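PDB 6JMB: ofchtiv-allosamidin from Ostrinia furnacalis, which probably hydrolyses the beta-1,4 linkages of chitin as a group IV insect chitinase of glycosyl hydrolase family 18, here bound to the inhibitor allosamidin. Local coordinates for residues 100-105 with 143-148; 123-128 with 137-142; 188-193 with 231-236. All blocks are in the same frame, centred on the assembly; numbering follows the deposited sequence.

Contact 1: 100-105 with 143-148; sequences EYRQNF and FSTLLK
Arg102 and Thr145 meet because the arginine, with CG set opposite its carbonyl carbon (chi1 -69°), bends at chi3 (-55°), while the threonine holds CG2 opposite its own backbone N. The methyl comes down over the middle of the guanidinium, with Thr145 CG2 lying 3.6 Å from Arg102 CZ and 3.7 Å from Arg102 NH2. This is packing on the flat face of the cation, which leaves the N-H groups in the guanidinium plane for other partners. NE forms a salt bridge with Glu149, one turn further along the second helix, and NH1 bonds to the carbonyl of Ala96; together they probably fix the rotation of the group and offset its charge. Arg102 CD comes 4.1 Å from Leu146 CA. The CD1 branch of Leu146 lies 4.2 Å from Arg102 CG and 4.1 Å from Phe105 CD2, and meets the phenyl ring with the two side chains roughly at right angles. The axes of the two short segments come within 10.6 Å at a crossing angle of -44°, and these side chains fill the space between them. Met95 of helix 90-97 packs against both Phe105 and Leu146, Phe105 also touches Leu150 further along helix 138-154, and Phe143 and Leu147 of the same helix pack on strand 160-165 and helix 178-184.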
# COMPACT_ATOMS: atom_id res chain seq x y z
N GLU A 100 -1.82 -29.88 -0.24
CA GLU A 100 -2.38 -30.04 1.10
C GLU A 100 -2.28 -28.75 1.90
O GLU A 100 -3.20 -28.41 2.65
CB GLU A 100 -1.64 -31.16 1.83
CG GLU A 100 -1.74 -32.53 1.16
CD GLU A 100 -0.68 -32.75 0.08
OE1 GLU A 100 0.09 -31.81 -0.25
OE2 GLU A 100 -0.61 -33.89 -0.44
N TYR A 101 -1.17 -28.03 1.74
CA TYR A 101 -1.01 -26.77 2.47
C TYR A 101 -1.88 -25.68 1.87
O TYR A 101 -2.44 -24.86 2.61
CB TYR A 101 0.46 -26.35 2.47
CG TYR A 101 1.41 -27.27 3.21
CD1 TYR A 101 0.93 -28.24 4.09
CD2 TYR A 101 2.78 -27.16 3.04
CE1 TYR A 101 1.80 -29.08 4.78
CE2 TYR A 101 3.66 -27.99 3.72
CZ TYR A 101 3.16 -28.94 4.59
OH TYR A 101 4.04 -29.76 5.26
N ARG A 102 -2.02 -25.65 0.54
CA ARG A 102 -2.95 -24.71 -0.07
C ARG A 102 -4.37 -24.94 0.44
O ARG A 102 -5.09 -23.99 0.77
CB ARG A 102 -2.92 -24.84 -1.59
CG ARG A 102 -1.63 -24.37 -2.23
CD ARG A 102 -1.80 -24.11 -3.72
NE ARG A 102 -2.33 -25.27 -4.44
CZ ARG A 102 -1.58 -26.15 -5.10
NH1 ARG A 102 -0.26 -26.04 -5.11
NH2 ARG A 102 -2.15 -27.16 -5.74
N GLN A 103 -4.79 -26.20 0.49
CA GLN A 103 -6.14 -26.50 0.97
C GLN A 103 -6.30 -26.07 2.42
O GLN A 103 -7.33 -25.51 2.80
CB GLN A 103 -6.42 -28.00 0.81
CG GLN A 103 -7.79 -28.42 1.31
CD GLN A 103 -8.01 -29.91 1.16
OE1 GLN A 103 -7.51 -30.71 1.96
NE2 GLN A 103 -8.76 -30.30 0.14
N ASN A 104 -5.28 -26.32 3.25
CA ASN A 104 -5.32 -25.87 4.63
C ASN A 104 -5.42 -24.35 4.72
O ASN A 104 -6.17 -23.82 5.56
CB ASN A 104 -4.09 -26.38 5.39
CG ASN A 104 -4.16 -26.09 6.88
OD1 ASN A 104 -5.17 -26.37 7.53
ND2 ASN A 104 -3.08 -25.54 7.43
N PHE A 105 -4.71 -23.64 3.85
CA PHE A 105 -4.81 -22.18 3.88
C PHE A 105 -6.20 -21.72 3.47
O PHE A 105 -6.77 -20.81 4.08
CB PHE A 105 -3.77 -21.51 2.99
CG PHE A 105 -3.93 -20.03 2.96
CD1 PHE A 105 -3.67 -19.28 4.10
CD2 PHE A 105 -4.46 -19.39 1.85
CE1 PHE A 105 -3.87 -17.91 4.11
CE2 PHE A 105 -4.67 -18.02 1.86
CZ PHE A 105 -4.37 -17.28 2.99
N PHE A 143 1.69 -19.27 -7.06
CA PHE A 143 0.87 -18.13 -6.70
C PHE A 143 -0.43 -18.12 -7.50
O PHE A 143 -1.52 -17.95 -6.95
CB PHE A 143 1.67 -16.84 -6.94
CG PHE A 143 0.95 -15.58 -6.54
CD1 PHE A 143 0.49 -15.38 -5.24
CD2 PHE A 143 0.78 -14.56 -7.46
CE1 PHE A 143 -0.14 -14.19 -4.88
CE2 PHE A 143 0.14 -13.38 -7.11
CZ PHE A 143 -0.31 -13.19 -5.83
N SER A 144 -0.33 -18.32 -8.82
CA SER A 144 -1.54 -18.34 -9.64
C SER A 144 -2.43 -19.54 -9.32
O SER A 144 -3.65 -19.41 -9.31
CB SER A 144 -1.16 -18.29 -11.12
OG SER A 144 -0.72 -16.99 -11.46
N THR A 145 -1.83 -20.70 -9.04
CA THR A 145 -2.63 -21.85 -8.64
C THR A 145 -3.37 -21.57 -7.34
O THR A 145 -4.56 -21.89 -7.20
CB THR A 145 -1.75 -23.09 -8.50
OG1 THR A 145 -1.14 -23.36 -9.77
CG2 THR A 145 -2.57 -24.31 -8.07
N LEU A 146 -2.69 -20.95 -6.38
CA LEU A 146 -3.32 -20.60 -5.11
C LEU A 146 -4.52 -19.69 -5.32
O LEU A 146 -5.59 -19.90 -4.74
CB LEU A 146 -2.29 -19.93 -4.20
CG LEU A 146 -2.82 -19.37 -2.88
CD1 LEU A 146 -3.29 -20.50 -1.97
CD2 LEU A 146 -1.75 -18.54 -2.19
N LEU A 147 -4.36 -18.67 -6.17
CA LEU A 147 -5.48 -17.75 -6.43
C LEU A 147 -6.64 -18.47 -7.10
O LEU A 147 -7.81 -18.23 -6.76
CB LEU A 147 -5.00 -16.58 -7.29
CG LEU A 147 -3.96 -15.66 -6.65
CD1 LEU A 147 -3.48 -14.63 -7.67
CD2 LEU A 147 -4.53 -14.97 -5.41
N LYS A 148 -6.35 -19.35 -8.07
CA LYS A 148 -7.40 -20.13 -8.72
C LYS A 148 -8.20 -20.94 -7.70
O LYS A 148 -9.44 -20.96 -7.72
CB LYS A 148 -6.78 -21.05 -9.76
CG LYS A 148 -7.76 -21.98 -10.44
CD LYS A 148 -7.04 -22.94 -11.37
CE LYS A 148 -8.01 -23.85 -12.10
NZ LYS A 148 -7.31 -24.95 -12.81

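Contact 2: 123-128 with 137-142; sequences VDWEYP and EDDIEQ. With AMI (allosamizoline), chain C.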
# COMPACT_ATOMS: atom_id res chain seq x y z
N VAL A 123 -4.47 -10.90 -0.61
CA VAL A 123 -3.21 -11.63 -0.51
C VAL A 123 -2.06 -10.68 -0.82
O VAL A 123 -1.99 -10.12 -1.92
CB VAL A 123 -3.18 -12.86 -1.43
CG1 VAL A 123 -1.90 -13.64 -1.22
CG2 VAL A 123 -4.39 -13.75 -1.16
N ASP A 124 -1.18 -10.49 0.17
CA ASP A 124 -0.02 -9.61 0.07
C ASP A 124 1.25 -10.39 0.37
O ASP A 124 1.97 -10.10 1.33
CB ASP A 124 -0.20 -8.43 1.03
CG ASP A 124 0.96 -7.45 1.01
OD1 ASP A 124 1.66 -7.36 -0.02
OD2 ASP A 124 1.16 -6.76 2.03
N TRP A 125 1.53 -11.41 -0.44
CA TRP A 125 2.76 -12.18 -0.31
C TRP A 125 3.90 -11.36 -0.90
O TRP A 125 3.88 -11.03 -2.09
CB TRP A 125 2.58 -13.49 -1.07
CG TRP A 125 3.78 -14.38 -1.29
CD1 TRP A 125 5.07 -14.20 -0.86
CD2 TRP A 125 3.78 -15.61 -2.02
NE1 TRP A 125 5.87 -15.24 -1.28
CE2 TRP A 125 5.10 -16.12 -2.00
CE3 TRP A 125 2.79 -16.33 -2.69
CZ2 TRP A 125 5.44 -17.32 -2.62
CZ3 TRP A 125 3.13 -17.52 -3.31
CH2 TRP A 125 4.45 -18.00 -3.28
N GLU A 126 4.90 -11.02 -0.08
CA GLU A 126 6.01 -10.17 -0.50
C GLU A 126 7.32 -10.96 -0.44
O GLU A 126 8.00 -10.96 0.59
CB GLU A 126 6.05 -8.88 0.34
CG GLU A 126 4.71 -8.13 0.27
CD GLU A 126 4.78 -6.67 0.67
OE1 GLU A 126 5.84 -6.19 1.13
OE2 GLU A 126 3.75 -5.98 0.51
N TYR A 127 7.69 -11.65 -1.53
CA TYR A 127 6.97 -11.73 -2.80
C TYR A 127 7.31 -13.10 -3.37
O TYR A 127 8.35 -13.68 -3.04
CB TYR A 127 7.53 -10.72 -3.80
CG TYR A 127 7.43 -9.29 -3.38
CD1 TYR A 127 6.29 -8.55 -3.66
CD2 TYR A 127 8.48 -8.67 -2.72
CE1 TYR A 127 6.19 -7.23 -3.27
CE2 TYR A 127 8.38 -7.34 -2.33
CZ TYR A 127 7.23 -6.64 -2.62
OH TYR A 127 7.12 -5.33 -2.25
N PRO A 128 6.48 -13.61 -4.28
CA PRO A 128 6.85 -14.83 -4.99
C PRO A 128 8.21 -14.68 -5.64
O PRO A 128 8.52 -13.66 -6.26
CB PRO A 128 5.74 -14.98 -6.04
CG PRO A 128 4.56 -14.27 -5.42
CD PRO A 128 5.15 -13.11 -4.67
N GLU A 137 11.57 -19.73 -8.75
CA GLU A 137 10.70 -19.40 -9.87
C GLU A 137 9.41 -20.21 -9.86
O GLU A 137 8.42 -19.77 -10.47
CB GLU A 137 11.43 -19.61 -11.20
CG GLU A 137 11.97 -18.33 -11.80
CD GLU A 137 12.54 -18.53 -13.19
OE1 GLU A 137 12.07 -19.44 -13.91
OE2 GLU A 137 13.46 -17.77 -13.56
N ASP A 138 9.38 -21.36 -9.19
CA ASP A 138 8.14 -22.11 -9.11
C ASP A 138 7.04 -21.31 -8.42
O ASP A 138 5.86 -21.54 -8.68
CB ASP A 138 8.37 -23.44 -8.39
CG ASP A 138 7.33 -24.49 -8.76
OD1 ASP A 138 7.09 -24.67 -9.98
OD2 ASP A 138 6.77 -25.12 -7.85
N ASP A 139 7.43 -20.37 -7.54
CA ASP A 139 6.45 -19.54 -6.85
C ASP A 139 5.53 -18.81 -7.83
O ASP A 139 4.38 -18.52 -7.49
CB ASP A 139 7.15 -18.45 -6.04
CG ASP A 139 7.88 -18.97 -4.80
OD1 ASP A 139 7.85 -20.19 -4.50
OD2 ASP A 139 8.48 -18.12 -4.12
N ILE A 140 6.04 -18.44 -9.01
CA ILE A 140 5.22 -17.71 -9.97
C ILE A 140 4.00 -18.54 -10.36
O ILE A 140 2.87 -18.04 -10.39
CB ILE A 140 6.05 -17.29 -11.20
CG1 ILE A 140 7.26 -16.45 -10.79
CG2 ILE A 140 5.18 -16.53 -12.19
CD1 ILE A 140 8.25 -16.21 -11.92
N GLU A 141 4.23 -19.82 -10.67
CA GLU A 141 3.12 -20.71 -10.98
C GLU A 141 2.24 -20.95 -9.76
O GLU A 141 1.01 -20.87 -9.84
CB GLU A 141 3.63 -22.04 -11.53
CG GLU A 141 2.52 -23.08 -11.66
CD GLU A 141 3.02 -24.48 -11.96
OE1 GLU A 141 4.21 -24.64 -12.29
OE2 GLU A 141 2.19 -25.42 -11.88
N GLN A 142 2.87 -21.25 -8.62
CA GLN A 142 2.09 -21.65 -7.45
C GLN A 142 1.23 -20.52 -6.93
O GLN A 142 0.14 -20.77 -6.40
CB GLN A 142 3.01 -22.21 -6.36
CG GLN A 142 3.90 -23.37 -6.80
CD GLN A 142 3.15 -24.48 -7.50
OE1 GLN A 142 2.01 -24.79 -7.15
NE2 GLN A 142 3.78 -25.09 -8.49
C1 AMI C . 3.13 -2.12 1.78
C2 AMI C . 3.11 -3.57 2.41
C3 AMI C . 3.22 -3.34 3.83
C4 AMI C . 4.10 -2.03 3.96
C5 AMI C . 3.45 -1.18 2.98
C6 AMI C . 4.33 0.05 2.54
C7 AMI C . 1.17 -3.10 1.45
C8 AMI C . -0.84 -4.62 1.05
C9 AMI C . -0.91 -2.17 0.29
N2 AMI C . 1.96 -4.09 2.05
N7 AMI C . -0.19 -3.31 0.93
O3 AMI C . 3.79 -4.48 4.48
O4 AMI C . 4.02 -1.37 5.22
O6 AMI C . 5.58 -0.43 2.10
O7 AMI C . 1.78 -1.89 1.34
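Pro128 and Asp139 mark the closest backbone approach, 5.1 Å between their CA atoms, where the chain leaving strand 120-124 passes the N-terminal part of helix 138-154. A cis peptide precedes Tyr127. The CB atoms of Pro128 and Asp139 touch at 3.7 Å. With CG anti to the backbone N (chi1 170°), the Trp125 indole extends toward the helix, its CZ2 3.5 Å from Asp139 OD2 and its plane 56° from the carboxylate. Pro128 CG lies over the middle of one face of that indole, whose NE1 bonds to Ser89. The buried Asp139 carboxylate is held at both oxygens: OD1 by Ser93, OD2 by Thr133 and Asn129 N. Strand and helix belong to a beta-alpha-beta unit of the TIM barrel, and the DxxDxDxE motif of family 18 runs along the strand and into the loop after it, bringing Asp124 and Glu126 to the pocket. There Asp124 OD2 is 2.8 Å and Glu126 OE2 3.0 Å from N2 of allosamizoline. With an alanine in place of Asp124, this nitrogen would probably lose one of its two close carboxylates. Glu126, by its place in the motif probably the catalytic acid, also packs against Trp85 and Met191.

Contact 3: 188-193 with 231-236; sequences IGVMTY and QYWLSA. With AMI (allosamizoline), chain C.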
# COMPACT_ATOMS: atom_id res chain seq x y z
N ILE A 188 -6.63 -5.95 -8.63
CA ILE A 188 -5.21 -5.96 -8.28
C ILE A 188 -4.85 -4.59 -7.72
O ILE A 188 -5.00 -3.57 -8.41
CB ILE A 188 -4.35 -6.28 -9.52
CG1 ILE A 188 -4.63 -7.70 -10.01
CG2 ILE A 188 -2.89 -6.11 -9.19
CD1 ILE A 188 -3.84 -8.05 -11.26
N GLY A 189 -4.39 -4.56 -6.48
CA GLY A 189 -3.88 -3.34 -5.90
C GLY A 189 -2.41 -3.19 -6.19
O GLY A 189 -1.59 -3.89 -5.58
N VAL A 190 -2.05 -2.33 -7.14
CA VAL A 190 -0.64 -2.18 -7.52
C VAL A 190 0.01 -1.21 -6.54
O VAL A 190 -0.46 -0.08 -6.36
CB VAL A 190 -0.51 -1.69 -8.97
CG1 VAL A 190 0.95 -1.67 -9.38
CG2 VAL A 190 -1.32 -2.59 -9.90
N MET A 191 1.10 -1.65 -5.91
CA MET A 191 1.74 -0.86 -4.85
C MET A 191 2.71 0.15 -5.47
O MET A 191 3.94 0.03 -5.40
CB MET A 191 2.43 -1.78 -3.85
CG MET A 191 1.46 -2.62 -3.04
SD MET A 191 2.25 -3.53 -1.70
CE MET A 191 3.01 -4.87 -2.62
N THR A 192 2.12 1.19 -6.06
CA THR A 192 2.85 2.24 -6.78
C THR A 192 3.42 3.28 -5.81
O THR A 192 3.08 4.47 -5.81
CB THR A 192 1.96 2.86 -7.86
OG1 THR A 192 0.60 2.91 -7.42
CG2 THR A 192 2.03 2.02 -9.14
N TYR A 193 4.33 2.80 -4.96
CA TYR A 193 5.07 3.61 -4.00
C TYR A 193 6.27 2.76 -3.57
O TYR A 193 6.50 1.68 -4.11
CB TYR A 193 4.19 4.06 -2.83
CG TYR A 193 3.19 3.03 -2.36
CD1 TYR A 193 3.60 1.89 -1.67
CD2 TYR A 193 1.84 3.19 -2.62
CE1 TYR A 193 2.68 0.95 -1.24
CE2 TYR A 193 0.91 2.25 -2.19
CZ TYR A 193 1.35 1.13 -1.51
OH TYR A 193 0.43 0.19 -1.10
N GLN A 231 1.46 1.55 -16.66
CA GLN A 231 1.47 1.16 -18.07
C GLN A 231 1.99 -0.26 -18.25
O GLN A 231 1.52 -0.98 -19.14
CB GLN A 231 2.24 2.17 -18.91
CG GLN A 231 1.63 3.58 -18.89
CD GLN A 231 0.17 3.59 -19.28
OE1 GLN A 231 -0.22 3.01 -20.30
NE2 GLN A 231 -0.66 4.24 -18.47
N TYR A 232 2.94 -0.70 -17.41
CA TYR A 232 3.37 -2.10 -17.48
C TYR A 232 2.20 -3.04 -17.20
O TYR A 232 1.94 -3.97 -17.97
CB TYR A 232 4.53 -2.40 -16.52
CG TYR A 232 4.71 -3.90 -16.48
CD1 TYR A 232 5.25 -4.58 -17.56
CD2 TYR A 232 4.25 -4.65 -15.40
CE1 TYR A 232 5.36 -5.95 -17.57
CE2 TYR A 232 4.36 -6.04 -15.40
CZ TYR A 232 4.91 -6.67 -16.49
OH TYR A 232 5.01 -8.04 -16.50
N TRP A 233 1.49 -2.82 -16.09
CA TRP A 233 0.42 -3.73 -15.71
C TRP A 233 -0.69 -3.75 -16.75
O TRP A 233 -1.22 -4.82 -17.08
CB TRP A 233 -0.10 -3.41 -14.30
CG TRP A 233 0.82 -3.98 -13.26
CD1 TRP A 233 1.94 -3.39 -12.73
CD2 TRP A 233 0.74 -5.28 -12.66
NE1 TRP A 233 2.55 -4.25 -11.84
CE2 TRP A 233 1.82 -5.41 -11.77
CE3 TRP A 233 -0.17 -6.34 -12.78
CZ2 TRP A 233 2.04 -6.55 -11.02
CZ3 TRP A 233 0.05 -7.49 -12.03
CH2 TRP A 233 1.14 -7.58 -11.15
N LEU A 234 -1.04 -2.59 -17.31
CA LEU A 234 -2.03 -2.56 -18.38
C LEU A 234 -1.53 -3.33 -19.60
O LEU A 234 -2.26 -4.14 -20.18
CB LEU A 234 -2.35 -1.11 -18.77
CG LEU A 234 -3.09 -0.27 -17.73
CD1 LEU A 234 -3.15 1.19 -18.18
CD2 LEU A 234 -4.49 -0.81 -17.50
N SER A 235 -0.27 -3.11 -19.97
CA SER A 235 0.27 -3.74 -21.18
C SER A 235 0.44 -5.25 -21.01
O SER A 235 0.43 -5.98 -22.01
CB SER A 235 1.60 -3.10 -21.56
OG SER A 235 2.65 -3.53 -20.71
N ALA A 236 0.59 -5.73 -19.78
CA ALA A 236 0.82 -7.14 -19.51
C ALA A 236 -0.47 -7.92 -19.30
O ALA A 236 -0.40 -9.13 -19.06
CB ALA A 236 1.75 -7.30 -18.30
C1 AMI C . 3.13 -2.12 1.78
C2 AMI C . 3.11 -3.57 2.41
C3 AMI C . 3.22 -3.34 3.83
C4 AMI C . 4.10 -2.03 3.96
C5 AMI C . 3.45 -1.18 2.98
C6 AMI C . 4.33 0.05 2.54
C7 AMI C . 1.17 -3.10 1.45
C8 AMI C . -0.84 -4.62 1.05
C9 AMI C . -0.91 -2.17 0.29
N2 AMI C . 1.96 -4.09 2.05
N7 AMI C . -0.19 -3.31 0.93
O3 AMI C . 3.79 -4.48 4.48
O4 AMI C . 4.02 -1.37 5.22
O6 AMI C . 5.58 -0.43 2.10
O7 AMI C . 1.78 -1.89 1.34
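Trp233 is the centre of this contact, its indole reaching from helix 226-235 to the side chains of Val190 and Ile188 on strand 187-190. Val190 lies over one face: its CG1 is 4.2 Å from the centroid of the five-membered ring and 28° off the ring normal, a CH-pi contact, and stands 3.9 Å from Trp233 CD1. The two side chains run past each other in opposite directions. Ile188 serves the far end of the indole, where its CD1 approaches Trp233 CZ3 to 4.0 Å, the side chains crossing roughly at right angles. Chi1 of -80° on Trp233, CG lying opposite the carbonyl carbon, sends the indole toward the strand. Its NE1 gives a hydrogen bond to the carbonyl of Ala167, which satisfies the one polar atom of the buried ring and, with the packing of Val165 and Ala172, is likely to restrict its rotation. Beyond Val190 the chain makes two inverse gamma turns, centred on Met191 and Thr192, and delivers pocket residues to the ligand. Met191 SD is 3.4 Å from C7 of allosamizoline, and Tyr193 OH makes a weak hydrogen bond of 3.5 Å to O7, which lies at the edge of the tyrosine ring. Apolar helix packing on the outside of a strand, with ligand-binding residues at the strand's C-terminal end, is the arrangement of a TIM barrel.

All three contacts are buried, yet they sit at different depths of the barrel. Contact 1 lies farthest out, between two helices, contact 3 nearest the centre of the chain. Contacts 1 and 2 share helix 138-154 and touch chiefly through Phe143, which packs on Val123, Trp125 and Pro128; contact 2 is nested within the loop closed by contact 1. Contact 3 meets contact 2 at the ligand, where Met191 CE lies 3.4 Å from Glu126 OE2. The chemistry shifts: a cation with a methyl over its face in contact 1, a buried carboxylate beside an indole in contact 2, and apolar and CH-pi packing of strand on helix in contact 3, whose first segment goes on into the pocket.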